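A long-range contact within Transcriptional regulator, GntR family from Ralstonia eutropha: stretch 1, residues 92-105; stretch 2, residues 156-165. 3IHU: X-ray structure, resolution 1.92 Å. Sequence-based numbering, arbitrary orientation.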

# COMPACT_ATOMS: atom_id res chain seq x y z
N ASP A 92 12.10 -4.76 -4.51
CA ASP A 92 13.11 -5.52 -3.75
C ASP A 92 12.90 -5.29 -2.23
O ASP A 92 12.92 -6.25 -1.43
CB ASP A 92 14.54 -5.09 -4.15
CG ASP A 92 15.11 -5.92 -5.29
OD1 ASP A 92 14.52 -6.97 -5.59
OD2 ASP A 92 16.18 -5.54 -5.85
N VAL A 93 12.69 -4.04 -1.86
CA VAL A 93 12.38 -3.70 -0.49
C VAL A 93 10.94 -4.17 -0.05
O VAL A 93 10.79 -4.75 1.00
CB VAL A 93 12.46 -2.19 -0.28
CG1 VAL A 93 11.93 -1.81 1.09
CG2 VAL A 93 13.94 -1.69 -0.50
N ALA A 94 9.92 -3.92 -0.88
CA ALA A 94 8.57 -4.37 -0.59
C ALA A 94 8.49 -5.86 -0.42
O ALA A 94 7.77 -6.32 0.43
CB ALA A 94 7.55 -3.87 -1.66
N GLU A 95 9.21 -6.61 -1.20
CA GLU A 95 9.24 -8.06 -1.03
C GLU A 95 9.67 -8.48 0.36
O GLU A 95 8.99 -9.26 1.03
CB GLU A 95 10.13 -8.73 -2.05
CG GLU A 95 10.12 -10.19 -1.99
CD GLU A 95 10.95 -10.81 -3.09
OE1 GLU A 95 11.09 -10.17 -4.13
OE2 GLU A 95 11.43 -11.95 -2.91
N ARG A 96 10.75 -7.92 0.83
CA ARG A 96 11.30 -8.30 2.12
C ARG A 96 10.47 -7.75 3.25
O ARG A 96 10.30 -8.47 4.26
CB ARG A 96 12.73 -7.87 2.22
CG ARG A 96 13.60 -8.82 1.28
CD ARG A 96 14.82 -8.19 0.74
NE ARG A 96 15.50 -9.15 -0.15
CZ ARG A 96 15.25 -9.35 -1.44
NH1 ARG A 96 14.31 -8.66 -2.09
NH2 ARG A 96 16.00 -10.25 -2.11
N MSE A 97 9.92 -6.55 3.08
CA MSE A 97 9.11 -5.92 4.14
C MSE A 97 7.68 -6.54 4.23
O MSE A 97 7.15 -6.65 5.31
CB MSE A 97 9.08 -4.37 4.10
CG MSE A 97 10.55 -3.75 4.28
SE MSE A 97 11.20 -4.18 6.05
CE MSE A 97 12.49 -5.67 5.79
N THR A 98 7.13 -7.01 3.12
CA THR A 98 5.81 -7.66 3.12
C THR A 98 5.95 -9.03 3.69
O THR A 98 5.09 -9.52 4.40
CB THR A 98 5.17 -7.75 1.73
OG1 THR A 98 5.10 -6.44 1.15
CG2 THR A 98 3.73 -8.37 1.81
N GLY A 99 7.03 -9.69 3.32
CA GLY A 99 7.42 -10.89 3.98
C GLY A 99 7.48 -10.75 5.48
O GLY A 99 6.92 -11.57 6.20
N LEU A 100 8.20 -9.75 5.98
CA LEU A 100 8.26 -9.52 7.39
C LEU A 100 6.92 -9.13 8.00
O LEU A 100 6.67 -9.46 9.13
CB LEU A 100 9.31 -8.49 7.74
CG LEU A 100 9.66 -8.24 9.17
CD1 LEU A 100 9.88 -9.52 9.91
CD2 LEU A 100 10.96 -7.27 9.18
N LEU A 101 6.08 -8.37 7.30
CA LEU A 101 4.75 -8.06 7.82
C LEU A 101 3.94 -9.35 8.16
O LEU A 101 3.33 -9.45 9.24
CB LEU A 101 4.00 -7.24 6.80
CG LEU A 101 2.59 -6.75 7.15
CD1 LEU A 101 2.62 -5.66 8.21
CD2 LEU A 101 1.83 -6.40 5.86
N ALA A 102 3.90 -10.27 7.19
CA ALA A 102 3.21 -11.57 7.33
C ALA A 102 3.87 -12.37 8.42
O ALA A 102 3.21 -12.94 9.28
CB ALA A 102 3.26 -12.35 6.00
N ARG A 103 5.20 -12.46 8.38
CA ARG A 103 5.93 -13.16 9.42
C ARG A 103 5.60 -12.69 10.80
O ARG A 103 5.27 -13.49 11.68
CB ARG A 103 7.43 -13.05 9.20
CG ARG A 103 8.28 -13.83 10.23
CD ARG A 103 9.79 -13.52 10.09
NE ARG A 103 10.47 -14.46 10.96
CZ ARG A 103 10.80 -15.71 10.64
NH1 ARG A 103 10.68 -16.18 9.42
NH2 ARG A 103 11.31 -16.48 11.57
N ALA A 104 5.63 -11.39 11.01
CA ALA A 104 5.39 -10.86 12.35
C ALA A 104 3.92 -11.08 12.79
O ALA A 104 3.65 -11.22 13.99
CB ALA A 104 5.75 -9.40 12.45
N ALA A 105 2.98 -10.99 11.84
CA ALA A 105 1.57 -11.09 12.14
C ALA A 105 1.22 -12.44 12.76
O ALA A 105 0.18 -12.53 13.41
CB ALA A 105 0.65 -10.84 10.86
N GLU A 156 8.94 -1.05 14.30
CA GLU A 156 9.75 -0.71 13.11
C GLU A 156 8.99 -0.85 11.79
O GLU A 156 9.18 -0.05 10.89
CB GLU A 156 11.06 -1.51 13.06
CG GLU A 156 11.98 -1.21 14.21
CD GLU A 156 12.04 0.26 14.52
OE1 GLU A 156 12.49 1.05 13.64
OE2 GLU A 156 11.58 0.62 15.64
N LEU A 157 8.11 -1.84 11.69
CA LEU A 157 7.25 -1.95 10.53
C LEU A 157 6.23 -0.85 10.48
O LEU A 157 5.91 -0.36 9.38
CB LEU A 157 6.51 -3.30 10.52
CG LEU A 157 7.40 -4.50 10.27
CD1 LEU A 157 6.49 -5.75 10.25
CD2 LEU A 157 8.11 -4.39 8.94
N ARG A 158 5.72 -0.44 11.64
CA ARG A 158 4.74 0.66 11.70
C ARG A 158 5.32 1.90 11.08
O ARG A 158 4.66 2.60 10.32
CB ARG A 158 4.32 1.00 13.13
CG ARG A 158 3.59 -0.06 13.83
CD ARG A 158 3.13 0.45 15.21
NE ARG A 158 2.34 -0.57 15.90
CZ ARG A 158 1.08 -0.89 15.59
NH1 ARG A 158 0.43 -0.27 14.60
NH2 ARG A 158 0.47 -1.85 16.27
N ARG A 159 6.59 2.15 11.37
CA ARG A 159 7.24 3.35 10.84
C ARG A 159 7.60 3.23 9.35
O ARG A 159 7.56 4.22 8.65
CB ARG A 159 8.40 3.79 11.77
CG ARG A 159 9.81 3.44 11.36
CD ARG A 159 10.83 3.90 12.45
NE ARG A 159 12.10 4.30 11.85
CZ ARG A 159 12.29 5.44 11.20
N LEU A 160 7.86 2.03 8.84
CA LEU A 160 8.07 1.82 7.39
C LEU A 160 6.78 1.52 6.57
O LEU A 160 6.84 1.30 5.36
CB LEU A 160 8.93 0.56 7.18
CG LEU A 160 10.42 0.35 7.39
CD1 LEU A 160 11.03 0.69 8.86
CD2 LEU A 160 10.63 -1.08 6.98
N PHE A 161 5.62 1.47 7.23
CA PHE A 161 4.40 0.84 6.66
C PHE A 161 4.02 1.34 5.26
O PHE A 161 3.79 0.54 4.36
CB PHE A 161 3.23 1.04 7.66
CG PHE A 161 1.97 0.26 7.33
CD1 PHE A 161 2.00 -1.13 7.21
CD2 PHE A 161 0.77 0.93 7.21
CE1 PHE A 161 0.84 -1.85 6.93
CE2 PHE A 161 -0.39 0.23 6.93
CZ PHE A 161 -0.35 -1.17 6.77
N PRO A 162 4.02 2.68 5.05
CA PRO A 162 3.76 3.22 3.69
C PRO A 162 4.56 2.63 2.53
O PRO A 162 4.03 2.47 1.43
CB PRO A 162 4.06 4.71 3.85
CG PRO A 162 3.80 5.00 5.31
CD PRO A 162 4.11 3.74 6.07
N THR A 163 5.82 2.27 2.73
CA THR A 163 6.56 1.64 1.64
C THR A 163 5.89 0.36 1.13
O THR A 163 5.90 0.08 -0.07
CB THR A 163 7.98 1.25 2.07
OG1 THR A 163 8.68 2.43 2.50
CG2 THR A 163 8.74 0.58 0.87
N ILE A 164 5.32 -0.40 2.06
CA ILE A 164 4.74 -1.71 1.76
C ILE A 164 3.68 -1.61 0.69
O ILE A 164 3.50 -2.53 -0.10
CB ILE A 164 4.19 -2.34 3.06
CG1 ILE A 164 5.30 -3.01 3.84
CG2 ILE A 164 3.15 -3.36 2.76
CD1 ILE A 164 4.99 -3.20 5.29
N HIS A 165 2.99 -0.49 0.64
CA HIS A 165 1.81 -0.32 -0.22
C HIS A 165 2.14 -0.08 -1.70
O HIS A 165 1.30 -0.36 -2.58
CB HIS A 165 0.96 0.85 0.31
CG HIS A 165 0.41 0.62 1.68
ND1 HIS A 165 -0.41 -0.45 1.97
CD2 HIS A 165 0.54 1.32 2.83
CE1 HIS A 165 -0.77 -0.40 3.24
NE2 HIS A 165 -0.20 0.66 3.79
O HOH W 1 3.07 -5.44 -0.36

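The centre of this contact is L157. Its side chain fits as a knob into a hole formed by M97, L100, L101 and A104 of the facing helix. These four residues, two of them adjacent and the others a turn away, lie on one face of that helix and leave a hollow that a leucine can enter. L157 CD1 lies 3.8 Å from L101 CA, which brings the methyl right up to the backbone. The same CD1 is 4.3 Å from A104 CB. L157 CD2 lies 4.1 Å from L100 CD2 and 4.2 Å from M97 SE. L101 CA and L157 CA are 7.1 Å apart. The backbones come closer still near I164, where A94 CA and I164 CA are 5.2 Å apart.

I164 is the second apolar anchor. Its CA-to-CB bond points sideways, but the end of the side chain comes nearer to the other helix. I164 CG1 lies 4.0 Å from M97 CB, and I164 CD1 lies 4.4 Å from L101 CB. L101 also reaches F161, where L101 CD1 is 4.4 Å from F161 CE1. The leucine methyl sits at the edge of the ring, near its plane, and not over a face.

M97 is a selenomethionine. Its selenium is 3.3 Å from L160 CD2, a tight approach for two apolar groups. L160 CD1 is modelled too close to E156 O, so the placement of this leucine deserves caution. Further out, V93 CG1 meets T163 CG2 at 4.0 Å. T163 thus contributes its methyl to this contact.

The two helices cross at -124°, with axes 9.0 Å apart at closest approach. Their chains therefore run in broadly opposed directions, though well short of antiparallel. The first helix keeps regular i to i+4 backbone hydrogen bonds. The second is kinked at P162 and T163. The proline nitrogen has no hydrogen to donate, and T163 N bonds instead to L160 O, three residues back, at 3.0 Å.

No direct hydrogen bond joins the two stretches. The polar link runs through water. T98 OG1 donates to A94 O of its own helix at 2.8 Å, which satisfies its proton. The same OG1 accepts a hydrogen bond from water 1, whose O is 2.7 Å away. The water O also donates to I164 O at 3.0 Å. Both water protons are thus used to bridge the helices, beside the van der Waals contact of T98 OG1 with I164 CG2 at 4.0 Å.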